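Local coordinates for uncharacterized protein Q99UF4 (Staphylococcus aureus, PDB 3B2N) that is probably a DNA-binding transcriptional response regulator of the LuxR family, represented here by its CheY-like receiver domain, at residues A18-Q21 against L22-H26; M42-I45 against E46-P50. All blocks are in the same frame, centred on the assembly; numbering follows the deposited sequence.

Contact 1: A18-Q21 against L22-H26. With NA (sodium ion), chain B.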
# COMPACT_ATOMS: atom_id res chain seq x y z
N ALA A 18 11.64 6.82 -3.12
CA ALA A 18 11.62 6.55 -4.56
C ALA A 18 10.18 6.34 -5.06
O ALA A 18 9.81 6.83 -6.15
CB ALA A 18 12.49 5.32 -4.93
N MET A 19 9.37 5.62 -4.29
CA MET A 19 8.00 5.41 -4.72
C MET A 19 7.19 6.72 -4.70
O MET A 19 6.36 6.94 -5.56
CB MET A 19 7.30 4.40 -3.78
CG MET A 19 7.90 2.94 -3.79
SD MET A 19 7.29 1.83 -2.40
CE MET A 19 5.84 1.31 -3.21
N VAL A 20 7.37 7.53 -3.67
CA VAL A 20 6.66 8.81 -3.55
C VAL A 20 6.96 9.62 -4.80
O VAL A 20 6.02 10.11 -5.43
CB VAL A 20 7.11 9.60 -2.32
CG1 VAL A 20 6.68 11.12 -2.42
CG2 VAL A 20 6.65 8.94 -1.03
N GLN A 21 8.24 9.71 -5.19
CA GLN A 21 8.57 10.52 -6.38
C GLN A 21 8.16 9.89 -7.70
O GLN A 21 7.63 10.60 -8.59
CB GLN A 21 10.05 10.92 -6.40
CG GLN A 21 10.37 11.86 -5.21
CD GLN A 21 11.85 12.14 -5.10
OE1 GLN A 21 12.70 11.37 -5.59
NE2 GLN A 21 12.18 13.28 -4.52
N LEU A 22 8.42 8.59 -7.84
CA LEU A 22 8.22 7.95 -9.16
C LEU A 22 6.75 7.66 -9.42
O LEU A 22 6.28 7.79 -10.53
CB LEU A 22 9.01 6.64 -9.27
CG LEU A 22 10.51 6.87 -9.40
CD1 LEU A 22 11.25 5.56 -9.31
CD2 LEU A 22 10.76 7.56 -10.73
N ILE A 23 6.02 7.24 -8.39
CA ILE A 23 4.60 7.04 -8.60
C ILE A 23 3.87 8.29 -9.14
O ILE A 23 3.04 8.18 -10.04
CB ILE A 23 3.89 6.47 -7.34
CG1 ILE A 23 4.27 5.00 -7.16
CG2 ILE A 23 2.35 6.59 -7.51
CD1 ILE A 23 3.87 4.45 -5.71
N LYS A 24 4.19 9.47 -8.60
CA LYS A 24 3.63 10.70 -9.10
C LYS A 24 4.03 11.00 -10.56
O LYS A 24 3.24 11.60 -11.29
CB LYS A 24 4.04 11.88 -8.22
CG LYS A 24 3.14 12.06 -7.01
CD LYS A 24 3.49 13.30 -6.21
CE LYS A 24 4.96 13.28 -5.73
NZ LYS A 24 5.12 14.27 -4.62
N LEU A 25 5.24 10.62 -10.97
CA LEU A 25 5.69 10.83 -12.35
C LEU A 25 5.14 9.78 -13.35
O LEU A 25 4.94 10.09 -14.52
CB LEU A 25 7.20 10.86 -12.43
CG LEU A 25 7.89 12.06 -11.76
CD1 LEU A 25 9.37 11.86 -11.69
CD2 LEU A 25 7.60 13.32 -12.46
N HIS A 26 4.92 8.54 -12.88
CA HIS A 26 4.51 7.43 -13.76
C HIS A 26 3.00 7.38 -13.98
O HIS A 26 2.52 6.63 -14.84
CB HIS A 26 5.02 6.06 -13.23
CG HIS A 26 6.43 5.74 -13.64
ND1 HIS A 26 6.80 5.58 -14.96
CD2 HIS A 26 7.56 5.62 -12.91
CE1 HIS A 26 8.11 5.35 -15.03
NE2 HIS A 26 8.59 5.35 -13.79
NA NA B . 1.89 12.27 -12.95
O HOH W 1 2.62 11.32 -15.16
O HOH W 2 0.72 13.39 -10.85

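Contact 2: M42-I45 against E46-P50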
# COMPACT_ATOMS: atom_id res chain seq x y z
N MET A 42 -2.06 3.83 9.64
CA MET A 42 -3.48 3.64 9.97
C MET A 42 -4.12 4.95 10.40
O MET A 42 -5.22 5.25 9.97
CB MET A 42 -3.66 2.56 11.04
CG MET A 42 -5.12 1.99 11.24
SD MET A 42 -5.85 1.22 9.75
CE MET A 42 -7.19 2.36 9.38
N LYS A 43 -3.39 5.75 11.20
CA LYS A 43 -3.86 7.05 11.62
C LYS A 43 -3.96 8.02 10.44
O LYS A 43 -4.97 8.69 10.27
CB LYS A 43 -3.00 7.65 12.76
CG LYS A 43 -2.85 6.84 14.08
CD LYS A 43 -4.08 6.00 14.53
CE LYS A 43 -5.34 6.82 14.91
NZ LYS A 43 -5.47 7.26 16.35
N LEU A 44 -2.92 8.09 9.61
CA LEU A 44 -2.95 8.90 8.39
C LEU A 44 -4.13 8.51 7.48
O LEU A 44 -4.85 9.36 6.99
CB LEU A 44 -1.62 8.78 7.64
CG LEU A 44 -0.44 9.40 8.37
CD1 LEU A 44 0.87 8.79 7.94
CD2 LEU A 44 -0.44 10.90 8.15
N ILE A 45 -4.31 7.22 7.28
CA ILE A 45 -5.42 6.71 6.47
C ILE A 45 -6.79 7.21 6.99
O ILE A 45 -7.60 7.71 6.21
CB ILE A 45 -5.35 5.16 6.38
CG1 ILE A 45 -4.13 4.73 5.55
CG2 ILE A 45 -6.63 4.53 5.79
CD1 ILE A 45 -3.76 3.25 5.75
N GLU A 46 -7.03 7.10 8.29
CA GLU A 46 -8.30 7.59 8.86
C GLU A 46 -8.42 9.12 8.77
O GLU A 46 -9.48 9.65 8.48
CB GLU A 46 -8.51 7.11 10.30
CG GLU A 46 -8.70 5.62 10.40
CD GLU A 46 -8.61 5.11 11.82
OE1 GLU A 46 -9.36 4.14 12.14
OE2 GLU A 46 -7.81 5.65 12.63
N GLU A 47 -7.32 9.82 9.01
CA GLU A 47 -7.30 11.26 8.85
C GLU A 47 -7.59 11.70 7.41
O GLU A 47 -8.44 12.58 7.20
CB GLU A 47 -5.97 11.87 9.34
CG GLU A 47 -5.92 13.40 9.27
CD GLU A 47 -4.49 13.97 9.36
OE1 GLU A 47 -4.35 15.22 9.33
OE2 GLU A 47 -3.51 13.20 9.47
N TYR A 48 -6.89 11.10 6.42
CA TYR A 48 -6.92 11.62 5.03
C TYR A 48 -7.89 10.93 4.06
O TYR A 48 -8.17 11.47 2.99
CB TYR A 48 -5.53 11.64 4.39
CG TYR A 48 -4.58 12.66 4.94
CD1 TYR A 48 -4.69 14.01 4.58
CD2 TYR A 48 -3.55 12.28 5.82
CE1 TYR A 48 -3.81 14.97 5.10
CE2 TYR A 48 -2.67 13.21 6.34
CZ TYR A 48 -2.79 14.55 5.98
OH TYR A 48 -1.91 15.49 6.49
N ASN A 49 -8.38 9.74 4.43
CA ASN A 49 -9.15 8.88 3.50
C ASN A 49 -8.63 8.78 2.03
O ASN A 49 -9.32 9.19 1.09
CB ASN A 49 -10.61 9.34 3.50
CG ASN A 49 -11.16 9.44 4.90
OD1 ASN A 49 -11.23 10.54 5.49
ND2 ASN A 49 -11.53 8.28 5.47
N PRO A 50 -7.44 8.21 1.80
CA PRO A 50 -6.99 8.21 0.40
C PRO A 50 -7.81 7.20 -0.42
O PRO A 50 -8.40 6.28 0.14
CB PRO A 50 -5.53 7.74 0.50
CG PRO A 50 -5.52 6.86 1.73
CD PRO A 50 -6.49 7.52 2.70

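Contact 1: A18-Q21 against L22-H26
Leu22 N and Ile23 N reach back one turn to Ala18 O and Met19 O, at 2.8 Å for the first pair, in regular i to i+4 helical bonds, while the next such bond but one, Leu25 N to Gln21 O, is weak. On the inner side Ile23 turns CG1 anti to its carbonyl carbon (chi1 -73°), back along the helix, and its CD1 rests 3.9 Å from Met19 CB; Met19 bends at chi3, turning its methyl back toward Ile23. One turn on, Lys24 runs alongside Val20 in the same direction. The lysine chain bends at chi3 (-57°), which brings CE to 3.4 Å from Val20 O and NZ to 4.1 Å from Val20 CG1. The backbone of the same lysine serves a sodium ion: Lys24 O binds it at 2.2 Å beside two waters and Gly27 O. One of those waters donates a hydrogen bond to Leu25 O. This is the first helix of the receiver domain, the crossover of a beta-alpha-beta unit. Ile23 packs on Leu6, Ile8, Phe29 and Ile54 of the parallel sheet; Met19 touches Ile54 as well as Leu113 of helix 110-121, and Leu22 meets Ile110 of that helix.

Contact 2: M42-I45 against E46-P50
The ring of Tyr48 meets Leu44 at its edge, where the methyl CD2 lies in the ring plane, 3.7 Å from CE2, and Leu44 O sits near the same plane. Over one face, offset toward the rim, stands the carboxylate carbon of Glu47, with CD 3.6 Å above the plane. Leu44 and Tyr48 run side by side in the same direction, one helical turn apart, and their backbones are joined by a bond from Tyr48 N to Leu44 O of 2.7 Å.

A second flat group, the carboxylate of Glu46, reaches back along the helix, its CG anti to the carbonyl carbon (chi1 -67°). Met42 folds at chi2 (60°) and chi3, so that its methyl CE comes to 3.7 Å from Glu46 CG. From Lys43 it is the methylene CE that approaches Glu46 OE2, at 3.6 Å; NZ stays 4.7 Å from that oxygen, too far for a contact between the charges, though a weak electrostatic attraction is likely. The other oxygen, OE1, has its salt bridge with Lys74, just beyond helix 64-73.

These residues form the C-terminal end of helix 38-48, the second helix of the CheY-like receiver fold. Asn49 ends it by taking a positive phi (42°), yet its N still bonds Ile45 O at 2.8 Å, and the chain then turns through Pro50 toward strand 52-55. Pro50 CD also approaches Ile45 O, at 3.7 Å, and its ring packs on Ile7 and Leu32. Leu44 and Tyr48 lie against strands 4-9 and 29-35, with Ile7 a shared neighbour, while Met42 and Ile45 face Val67 of helix 64-73.

Overall arrangement
From the N terminus, strand 4-9 leads into helix 13-26, whose last turns carry contact 1; strand 29-35 follows, then helix 38-48, whose C-terminal end and the turn after it make up contact 2, before the chain enters strand 52-55. The two contacts come in series, neither nesting nor crossing, and each is local, closing no long loop. The centres of contact 1 and contact 2 are about 20 Å apart; their nearest atoms are about 11 Å apart and do not touch. What joins them is the parallel sheet: both helices send side chains onto strands 4-9 and 29-35. Contact 1 links these strands to helix 110-121, and contact 2 links them to helix 64-73.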